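Local coordinates for toluene, o-xylene monooxygenase oxygenase subunit (Pseudomonas stutzeri, PDB 2INC), which probably forms part of a multisubunit hydroxylase that uses molecular oxygen to hydroxylate toluene and o-xylene, at residues 66-71 / 265-270; 81-86 / 155-160; 88-93 / 159-164. One frame throughout, in Å; residues are numbered along the deposited sequence.

Following the chain from the N terminus, residues 66-71, in the loop between helix 46-56 and helix 76-99, start interaction 1, which closes only when the chain reaches 265-270, in the last part of helix 241-268 and just beyond. Interactions 2 and 3 both lie within that long excursion. Segments 81-86 and then 88-93 lie on helix 76-99, and their partners 155-160 and 159-164 follow in the same order on helix 142-172, sharing Leu159 and Thr160, so the two loops cross. The two contacts join the same helix pair and touch through Arg157 NH1 and Val90 CG2. Interaction 1 lies on the other side of the chain's centre from interaction 3, about 33 Å between centres.

Interaction 1. Residues 66-71 / 265-270; sequences NAFRDP and VKMALE
The sulfur of Met267 meets Phe68 at the rim of the ring and not over its face. This Met-aromatic contact puts Met267 SD 5.3 Å from the centroid of the Phe68 ring, 82° off the ring normal. The closest approach is lower down the side chain, where Met267 SD lies 3.6 Å from Phe68 CB. Met267 gets there by being straight: CG is anti to the backbone N (chi1 173°) and the rest of the chain is extended, so an unbranched thioether spans from the helix to the loop. Its methyl end then passes alongside the loop backbone, with Met267 CE 3.7 Å from Phe68 N and 4.0 Å from Ala67 CB. A methyl as small as that of Ala67 lets Met267 CE lie close to the backbone. The buried Phe68 ring packs on Ala263 and Leu264 of helix 241-268 and on Ile144 and Cys147 of helix 142-172. In this way the loop before helix 76-99 is packed on helix 241-268 of the ferritin-like helical fold.

Polar bonds shape the turn behind the ring. Arg69 NH2 donates to Asn66 O over 2.7 Å, in the carbonyl plane on a lone pair, and to Phe68 O over 2.9 Å, where it stands well above the carbonyl plane. Phe68 O is also bonded to Thr143 OG1. The chemistry implies a division of labour: dispersion and the polarisable sulfur join loop to helix, while the two arginine bonds probably help hold the loop in the shape that buries Phe68.

Interaction 2. Residues 81-86 / 155-160; sequences LLQDGQ and HLRWLT
Two helices of a ferritin-like bundle, 76-99 and 142-172, pack here around a buried arginine. Arg157 reaches from the second helix to Gln83 and Gln86 of the first, and Gln83 and Arg157 have the nearest CA atoms of the two segments, 9.5 Å apart. With CG anti to the backbone N (chi1 -176°) and the chain extended as far as NE, Arg157 carries its guanidinium across the gap. Gln86 CB lies 3.5 Å from Arg157 NH1. The amide of Gln83 approaches from another direction, its NE2 3.8 Å from both NH2 and CD of Arg157, and its plane is turned 65° from the guanidinium. These nitrogens are both donors and do not bond each other; both turn to one carboxylate, Asp253 of helix 241-268, whose OD1 accepts from Gln83 NE2 while OD2 forms a salt bridge with Arg157 NH2. This is consistent with their lying side by side. Arg157 NE pairs with Glu87, so carboxylates from two helices probably balance the buried positive charge.

A water completes the link. It accepts from Arg157 NH2 at 3.1 Å, in the guanidinium plane, and donates to Gln86 OE1 at 2.6 Å. Gln83, bent at chi2, sets its amide beside the guanidinium, while Gln86 touches Arg157 with its CB and reaches it again through the water. An aromatic side chain of a different protein in the complex packs on Arg157. The contact belongs to the packing of long helices in the ferritin-like helical bundle, where helices 76-99 and 142-172 lie side by side and Asp253 of helix 241-268 joins them.

Interaction 3. Residues 88-93 / 159-164; sequences SYVQGL and LTHTAY
Helices 76-99 and 142-172 come nearest in these segments at Val90 and His161, whose CA atoms are 8.6 Å apart. The contact is carried by the imidazole of His161, which is inserted between the two helices. CG of His161 is anti to the carbonyl carbon (chi1 -63°), and this torsion brings the ring across to helix 76-99 although the CB itself does not aim there. Val90 meets it with one branch: CG1 lies 3.6 Å from His161 CE1 and 3.9 Å from His161 ND1. The two side chains are set at about a right angle. A branched, compact valine suits this spot because it presents an apolar methyl to CE1 and ND1, oblique to the ring, without requiring a polar partner.

Gln91 comes in at the ring's edge. Its NE2 lies near the imidazole plane, 4.1 Å from both ND1 and CE1 of His161, and the amide is tilted 28° from the ring. These distances are those of van der Waals neighbours, and the pair adds contact area more than a directed bond. The glutamine chain is bent at chi2, which turns its amide toward the histidine from a CB directed elsewhere. Tyr164, one turn on from His161, meets Phe94 of helix 76-99 with nearly parallel planes.

This is a helix-helix interface of the ferritin-like bundle. Beyond the pair, His161 packs on Leu246 and Gln250 of helix 241-268, which Tyr89 and Leu93 also touch through Leu245. Leu159 and Thr162 face helix 121-138, while Leu93 packs on Tyr89 of the second subunit, so helix 142-172 sits between helix 121-138 and the helix that faces the other copy.

Interaction 1. Residues 66-71 / 265-270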
loop_
_atom_site.group_PDB
_atom_site.type_symbol
_atom_site.label_atom_id
_atom_site.label_comp_id
_atom_site.label_asym_id
_atom_site.label_seq_id
_atom_site.Cartn_x
_atom_site.Cartn_y
_atom_site.Cartn_z
ATOM N N ASN B 66 -3.642 16.375 -29.413
ATOM C CA ASN B 66 -2.993 16.127 -28.101
ATOM C C ASN B 66 -3.286 17.111 -26.976
ATOM O O ASN B 66 -3.064 16.757 -25.817
ATOM C CB ASN B 66 -1.481 15.904 -28.198
ATOM C CG ASN B 66 -1.106 14.452 -28.662
ATOM O OD1 ASN B 66 -1.542 13.429 -28.101
ATOM N ND2 ASN B 66 -0.249 14.398 -29.647
ATOM N N ALA B 67 -3.766 18.322 -27.315
ATOM C CA ALA B 67 -4.222 19.277 -26.314
ATOM C C ALA B 67 -5.500 18.849 -25.564
ATOM O O ALA B 67 -5.827 19.428 -24.545
ATOM C CB ALA B 67 -4.423 20.667 -26.914
ATOM N N PHE B 68 -6.208 17.842 -26.053
ATOM C CA PHE B 68 -7.429 17.429 -25.398
ATOM C C PHE B 68 -7.175 16.934 -23.979
ATOM O O PHE B 68 -6.206 16.209 -23.720
ATOM C CB PHE B 68 -8.123 16.292 -26.192
ATOM C CG PHE B 68 -9.378 15.774 -25.514
ATOM C CD1 PHE B 68 -10.538 16.558 -25.481
ATOM C CD2 PHE B 68 -9.388 14.527 -24.851
ATOM C CE1 PHE B 68 -11.705 16.112 -24.805
ATOM C CE2 PHE B 68 -10.549 14.070 -24.207
ATOM C CZ PHE B 68 -11.695 14.836 -24.178
ATOM N N ARG B 69 -8.072 17.314 -23.064
ATOM C CA ARG B 69 -7.988 16.927 -21.664
ATOM C C ARG B 69 -9.361 16.414 -21.221
ATOM O O ARG B 69 -10.356 17.119 -21.368
ATOM C CB ARG B 69 -7.540 18.125 -20.789
ATOM C CG ARG B 69 -6.191 18.742 -21.186
ATOM C CD ARG B 69 -5.061 17.794 -20.755
ATOM N NE ARG B 69 -3.699 18.292 -21.090
ATOM C CZ ARG B 69 -3.047 18.020 -22.223
ATOM N NH1 ARG B 69 -1.819 18.499 -22.412
ATOM N NH2 ARG B 69 -3.578 17.280 -23.183
ATOM N N ASP B 70 -9.413 15.185 -20.686
ATOM C CA ASP B 70 -10.606 14.635 -20.005
ATOM C C ASP B 70 -10.989 15.544 -18.843
ATOM O O ASP B 70 -10.168 15.734 -17.939
ATOM C CB ASP B 70 -10.274 13.256 -19.416
ATOM C CG ASP B 70 -11.441 12.617 -18.658
ATOM O OD1 ASP B 70 -11.261 11.486 -18.095
ATOM O OD2 ASP B 70 -12.552 13.204 -18.655
ATOM N N PRO B 71 -12.240 16.080 -18.846
ATOM C CA PRO B 71 -12.688 16.937 -17.726
ATOM C C PRO B 71 -12.734 16.219 -16.365
ATOM O O PRO B 71 -12.552 16.871 -15.324
ATOM C CB PRO B 71 -14.095 17.414 -18.183
ATOM C CG PRO B 71 -14.552 16.398 -19.156
ATOM C CD PRO B 71 -13.287 15.958 -19.889
ATOM N N VAL B 265 -16.260 17.768 -28.287
ATOM C CA VAL B 265 -17.003 18.560 -29.275
ATOM C C VAL B 265 -16.588 20.024 -29.064
ATOM O O VAL B 265 -16.299 20.749 -30.050
ATOM C CB VAL B 265 -18.498 18.386 -29.120
ATOM C CG1 VAL B 265 -19.269 19.562 -29.814
ATOM C CG2 VAL B 265 -18.927 17.033 -29.679
ATOM N N LYS B 266 -16.502 20.440 -27.799
ATOM C CA LYS B 266 -16.066 21.797 -27.499
ATOM C C LYS B 266 -14.755 22.114 -28.198
ATOM O O LYS B 266 -14.592 23.172 -28.869
ATOM C CB LYS B 266 -15.924 22.008 -25.996
ATOM C CG LYS B 266 -15.605 23.448 -25.630
ATOM C CD LYS B 266 -15.660 23.661 -24.169
ATOM C CE LYS B 266 -15.169 25.050 -23.834
ATOM N NZ LYS B 266 -14.813 25.175 -22.381
ATOM N N MET B 267 -13.781 21.223 -28.008
ATOM C CA MET B 267 -12.488 21.424 -28.623
ATOM C C MET B 267 -12.601 21.459 -30.140
ATOM O O MET B 267 -12.011 22.319 -30.774
ATOM C CB MET B 267 -11.511 20.354 -28.152
ATOM C CG MET B 267 -10.209 20.427 -28.878
ATOM S SD MET B 267 -9.151 19.148 -28.198
ATOM C CE MET B 267 -7.625 19.499 -29.042
ATOM N N ALA B 268 -13.342 20.525 -30.735
ATOM C CA ALA B 268 -13.538 20.503 -32.169
ATOM C C ALA B 268 -14.094 21.834 -32.705
ATOM O O ALA B 268 -13.666 22.301 -33.756
ATOM C CB ALA B 268 -14.441 19.329 -32.574
ATOM N N LEU B 269 -15.010 22.450 -31.957
ATOM C CA LEU B 269 -15.636 23.728 -32.378
ATOM C C LEU B 269 -14.656 24.910 -32.380
ATOM O O LEU B 269 -15.007 25.981 -32.840
ATOM C CB LEU B 269 -16.843 24.057 -31.507
ATOM C CG LEU B 269 -18.005 23.062 -31.573
ATOM C CD1 LEU B 269 -19.282 23.684 -30.928
ATOM C CD2 LEU B 269 -18.274 22.626 -32.957
ATOM N N GLU B 270 -13.439 24.723 -31.882
ATOM C CA GLU B 270 -12.404 25.761 -31.984
ATOM C C GLU B 270 -11.977 26.006 -33.433
ATOM O O GLU B 270 -11.508 27.092 -33.773
ATOM C CB GLU B 270 -11.165 25.410 -31.162
ATOM C CG GLU B 270 -11.336 25.361 -29.647
ATOM C CD GLU B 270 -10.128 24.697 -28.987
ATOM O OE1 GLU B 270 -9.186 24.294 -29.718
ATOM O OE2 GLU B 270 -10.115 24.579 -27.740
#

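Interaction 2. Residues 81-86 / 155-160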
loop_
_atom_site.group_PDB
_atom_site.type_symbol
_atom_site.label_atom_id
_atom_site.label_comp_id
_atom_site.label_asym_id
_atom_site.label_seq_id
_atom_site.Cartn_x
_atom_site.Cartn_y
_atom_site.Cartn_z
ATOM N N LEU B 81 -10.232 3.214 -8.217
ATOM C CA LEU B 81 -10.730 3.691 -6.931
ATOM C C LEU B 81 -12.221 4.048 -7.003
ATOM O O LEU B 81 -13.012 3.661 -6.136
ATOM C CB LEU B 81 -9.967 4.922 -6.435
ATOM C CG LEU B 81 -8.632 4.642 -5.763
ATOM C CD1 LEU B 81 -7.901 5.988 -5.559
ATOM C CD2 LEU B 81 -8.868 3.946 -4.410
ATOM N N LEU B 82 -12.596 4.774 -8.041
ATOM C CA LEU B 82 -13.955 5.280 -8.194
ATOM C C LEU B 82 -14.876 4.100 -8.373
ATOM O O LEU B 82 -15.917 3.980 -7.706
ATOM C CB LEU B 82 -14.016 6.163 -9.443
ATOM C CG LEU B 82 -15.192 7.118 -9.738
ATOM C CD1 LEU B 82 -15.441 7.162 -11.221
ATOM C CD2 LEU B 82 -16.445 6.882 -9.035
ATOM N N GLN B 83 -14.499 3.218 -9.289
ATOM C CA GLN B 83 -15.395 2.113 -9.634
ATOM C C GLN B 83 -15.444 0.968 -8.633
ATOM O O GLN B 83 -16.454 0.271 -8.538
ATOM C CB GLN B 83 -15.113 1.594 -11.031
ATOM C CG GLN B 83 -15.378 2.604 -12.117
ATOM C CD GLN B 83 -16.829 3.023 -12.229
ATOM O OE1 GLN B 83 -17.341 3.746 -11.384
ATOM N NE2 GLN B 83 -17.482 2.638 -13.320
ATOM N N ASP B 84 -14.374 0.766 -7.871
ATOM C CA ASP B 84 -14.487 -0.127 -6.737
ATOM C C ASP B 84 -15.488 0.431 -5.708
ATOM O O ASP B 84 -16.238 -0.328 -5.128
ATOM C CB ASP B 84 -13.118 -0.372 -6.110
ATOM C CG ASP B 84 -13.153 -1.417 -5.059
ATOM O OD1 ASP B 84 -13.493 -2.604 -5.364
ATOM O OD2 ASP B 84 -12.793 -1.061 -3.931
ATOM N N GLY B 85 -15.535 1.750 -5.477
ATOM C CA GLY B 85 -16.609 2.278 -4.575
ATOM C C GLY B 85 -18.011 2.019 -5.130
ATOM O O GLY B 85 -18.884 1.468 -4.455
ATOM N N GLN B 86 -18.225 2.359 -6.391
ATOM C CA GLN B 86 -19.508 2.132 -7.070
ATOM C C GLN B 86 -19.892 0.664 -7.147
ATOM O O GLN B 86 -21.093 0.337 -7.051
ATOM C CB GLN B 86 -19.448 2.744 -8.478
ATOM C CG GLN B 86 -19.365 4.285 -8.410
ATOM C CD GLN B 86 -20.616 4.900 -7.760
ATOM O OE1 GLN B 86 -21.748 4.629 -8.185
ATOM N NE2 GLN B 86 -20.414 5.726 -6.730
ATOM N N HIS B 155 -18.814 -0.029 -20.225
ATOM C CA HIS B 155 -19.841 -0.766 -20.944
ATOM C C HIS B 155 -19.706 -2.242 -20.588
ATOM O O HIS B 155 -20.710 -2.945 -20.513
ATOM C CB HIS B 155 -19.667 -0.641 -22.486
ATOM C CG HIS B 155 -19.910 0.753 -23.053
ATOM N ND1 HIS B 155 -20.901 1.612 -22.617
ATOM C CD2 HIS B 155 -19.274 1.409 -24.042
ATOM C CE1 HIS B 155 -20.862 2.733 -23.310
ATOM N NE2 HIS B 155 -19.891 2.632 -24.192
ATOM N N LEU B 156 -18.486 -2.699 -20.336
ATOM C CA LEU B 156 -18.300 -4.108 -19.874
ATOM C C LEU B 156 -18.924 -4.324 -18.478
ATOM O O LEU B 156 -19.533 -5.356 -18.184
ATOM C CB LEU B 156 -16.810 -4.444 -19.822
ATOM C CG LEU B 156 -16.412 -5.847 -19.241
ATOM C CD1 LEU B 156 -17.262 -6.950 -19.896
ATOM C CD2 LEU B 156 -14.919 -6.186 -19.321
ATOM N N ARG B 157 -18.806 -3.301 -17.649
ATOM C CA ARG B 157 -19.413 -3.318 -16.322
ATOM C C ARG B 157 -20.928 -3.469 -16.484
ATOM O O ARG B 157 -21.548 -4.274 -15.778
ATOM C CB ARG B 157 -19.104 -1.978 -15.663
ATOM C CG ARG B 157 -19.611 -1.897 -14.226
ATOM C CD ARG B 157 -19.621 -0.491 -13.780
ATOM N NE ARG B 157 -20.121 -0.410 -12.383
ATOM C CZ ARG B 157 -20.787 0.623 -11.854
ATOM N NH1 ARG B 157 -21.206 0.552 -10.582
ATOM N NH2 ARG B 157 -21.047 1.721 -12.547
ATOM N N TRP B 158 -21.544 -2.734 -17.423
ATOM C CA TRP B 158 -23.009 -2.833 -17.550
ATOM C C TRP B 158 -23.416 -4.216 -18.052
ATOM O O TRP B 158 -24.378 -4.844 -17.551
ATOM C CB TRP B 158 -23.571 -1.774 -18.501
ATOM C CG TRP B 158 -23.290 -0.401 -18.214
ATOM C CD1 TRP B 158 -22.724 0.123 -17.083
ATOM C CD2 TRP B 158 -23.603 0.710 -19.062
ATOM N NE1 TRP B 158 -22.651 1.508 -17.195
ATOM C CE2 TRP B 158 -23.150 1.874 -18.417
ATOM C CE3 TRP B 158 -24.162 0.831 -20.363
ATOM C CZ2 TRP B 158 -23.285 3.133 -18.973
ATOM C CZ3 TRP B 158 -24.281 2.098 -20.926
ATOM C CH2 TRP B 158 -23.843 3.239 -20.225
ATOM N N LEU B 159 -22.699 -4.717 -19.057
ATOM C CA LEU B 159 -22.917 -6.083 -19.517
ATOM C C LEU B 159 -22.827 -7.053 -18.331
ATOM O O LEU B 159 -23.668 -7.954 -18.207
ATOM C CB LEU B 159 -21.909 -6.484 -20.608
ATOM C CG LEU B 159 -21.597 -7.949 -20.955
ATOM C CD1 LEU B 159 -22.815 -8.598 -21.564
ATOM C CD2 LEU B 159 -20.467 -7.963 -21.954
ATOM N N THR B 160 -21.832 -6.856 -17.459
ATOM C CA THR B 160 -21.582 -7.804 -16.373
ATOM C C THR B 160 -22.747 -7.792 -15.349
ATOM O O THR B 160 -23.213 -8.868 -14.913
ATOM C CB THR B 160 -20.199 -7.529 -15.769
ATOM O OG1 THR B 160 -19.196 -7.674 -16.808
ATOM C CG2 THR B 160 -19.891 -8.444 -14.600
HETATM O O HOH W 1 -22.315 3.594 -10.487
#

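Interaction 3. Residues 88-93 / 159-164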
loop_
_atom_site.group_PDB
_atom_site.type_symbol
_atom_site.label_atom_id
_atom_site.label_comp_id
_atom_site.label_asym_id
_atom_site.label_seq_id
_atom_site.Cartn_x
_atom_site.Cartn_y
_atom_site.Cartn_z
ATOM N N SER B 88 -18.925 -1.573 -4.886
ATOM C CA SER B 88 -19.276 -1.971 -3.503
ATOM C C SER B 88 -20.739 -1.637 -3.307
ATOM O O SER B 88 -21.450 -2.345 -2.627
ATOM C CB SER B 88 -18.455 -1.187 -2.484
ATOM O OG SER B 88 -17.094 -1.592 -2.543
ATOM N N TYR B 89 -21.178 -0.517 -3.879
ATOM C CA TYR B 89 -22.575 -0.156 -3.797
ATOM C C TYR B 89 -23.503 -1.127 -4.563
ATOM O O TYR B 89 -24.460 -1.669 -4.002
ATOM C CB TYR B 89 -22.758 1.287 -4.252
ATOM C CG TYR B 89 -24.190 1.697 -4.467
ATOM C CD1 TYR B 89 -25.102 1.753 -3.396
ATOM C CD2 TYR B 89 -24.640 2.056 -5.716
ATOM C CE1 TYR B 89 -26.425 2.109 -3.603
ATOM C CE2 TYR B 89 -25.963 2.394 -5.932
ATOM C CZ TYR B 89 -26.846 2.432 -4.854
ATOM O OH TYR B 89 -28.148 2.821 -5.028
ATOM N N VAL B 90 -23.242 -1.344 -5.832
ATOM C CA VAL B 90 -24.084 -2.244 -6.616
ATOM C C VAL B 90 -24.053 -3.651 -6.081
ATOM O O VAL B 90 -25.102 -4.294 -5.961
ATOM C CB VAL B 90 -23.685 -2.202 -8.127
ATOM C CG1 VAL B 90 -24.398 -3.315 -8.893
ATOM C CG2 VAL B 90 -24.035 -0.864 -8.668
ATOM N N GLN B 91 -22.884 -4.140 -5.712
ATOM C CA GLN B 91 -22.814 -5.508 -5.233
ATOM C C GLN B 91 -23.499 -5.621 -3.856
ATOM O O GLN B 91 -24.137 -6.625 -3.582
ATOM C CB GLN B 91 -21.389 -6.116 -5.306
ATOM C CG GLN B 91 -20.655 -5.855 -6.703
ATOM C CD GLN B 91 -21.186 -6.664 -7.953
ATOM O OE1 GLN B 91 -21.389 -7.882 -7.892
ATOM N NE2 GLN B 91 -21.389 -5.968 -9.085
ATOM N N GLY B 92 -23.467 -4.555 -3.053
ATOM C CA GLY B 92 -24.246 -4.558 -1.856
ATOM C C GLY B 92 -25.729 -4.665 -2.145
ATOM O O GLY B 92 -26.418 -5.439 -1.478
ATOM N N LEU B 93 -26.234 -3.852 -3.087
ATOM C CA LEU B 93 -27.642 -3.930 -3.509
ATOM C C LEU B 93 -28.006 -5.309 -3.915
ATOM O O LEU B 93 -29.028 -5.825 -3.474
ATOM C CB LEU B 93 -27.962 -3.058 -4.708
ATOM C CG LEU B 93 -28.179 -1.597 -4.344
ATOM C CD1 LEU B 93 -28.372 -0.718 -5.617
ATOM C CD2 LEU B 93 -29.379 -1.499 -3.365
ATOM N N LEU B 159 -22.699 -4.717 -19.057
ATOM C CA LEU B 159 -22.917 -6.083 -19.517
ATOM C C LEU B 159 -22.827 -7.053 -18.331
ATOM O O LEU B 159 -23.668 -7.954 -18.207
ATOM C CB LEU B 159 -21.909 -6.484 -20.608
ATOM C CG LEU B 159 -21.597 -7.949 -20.955
ATOM C CD1 LEU B 159 -22.815 -8.598 -21.564
ATOM C CD2 LEU B 159 -20.467 -7.963 -21.954
ATOM N N THR B 160 -21.832 -6.856 -17.459
ATOM C CA THR B 160 -21.582 -7.804 -16.373
ATOM C C THR B 160 -22.747 -7.792 -15.349
ATOM O O THR B 160 -23.213 -8.868 -14.913
ATOM C CB THR B 160 -20.199 -7.529 -15.769
ATOM O OG1 THR B 160 -19.196 -7.674 -16.808
ATOM C CG2 THR B 160 -19.891 -8.444 -14.600
ATOM N N HIS B 161 -23.237 -6.610 -14.992
ATOM C CA HIS B 161 -24.414 -6.492 -14.107
ATOM C C HIS B 161 -25.570 -7.251 -14.733
ATOM O O HIS B 161 -26.322 -7.973 -14.049
ATOM C CB HIS B 161 -24.944 -5.040 -13.990
ATOM C CG HIS B 161 -24.006 -4.038 -13.384
ATOM N ND1 HIS B 161 -23.088 -4.346 -12.392
ATOM C CD2 HIS B 161 -23.937 -2.688 -13.558
ATOM C CE1 HIS B 161 -22.486 -3.232 -11.996
ATOM N NE2 HIS B 161 -22.980 -2.217 -12.689
ATOM N N THR B 162 -25.790 -7.033 -16.029
ATOM C CA THR B 162 -26.922 -7.623 -16.730
ATOM C C THR B 162 -26.774 -9.158 -16.759
ATOM O O THR B 162 -27.715 -9.873 -16.493
ATOM C CB THR B 162 -26.994 -7.094 -18.214
ATOM O OG1 THR B 162 -26.948 -5.667 -18.187
ATOM C CG2 THR B 162 -28.309 -7.508 -18.836
ATOM N N ALA B 163 -25.582 -9.646 -17.044
ATOM C CA ALA B 163 -25.296 -11.111 -16.985
ATOM C C ALA B 163 -25.628 -11.701 -15.588
ATOM O O ALA B 163 -26.281 -12.744 -15.469
ATOM C CB ALA B 163 -23.861 -11.384 -17.333
ATOM N N TYR B 164 -25.193 -11.019 -14.528
ATOM C CA TYR B 164 -25.414 -11.486 -13.165
ATOM C C TYR B 164 -26.904 -11.560 -12.824
ATOM O O TYR B 164 -27.445 -12.613 -12.372
ATOM C CB TYR B 164 -24.707 -10.475 -12.193
ATOM C CG TYR B 164 -24.820 -10.941 -10.743
ATOM C CD1 TYR B 164 -23.812 -11.689 -10.183
ATOM C CD2 TYR B 164 -25.942 -10.607 -9.946
ATOM C CE1 TYR B 164 -23.866 -12.140 -8.879
ATOM C CE2 TYR B 164 -26.025 -11.061 -8.601
ATOM C CZ TYR B 164 -24.954 -11.835 -8.095
ATOM O OH TYR B 164 -24.955 -12.342 -6.793
#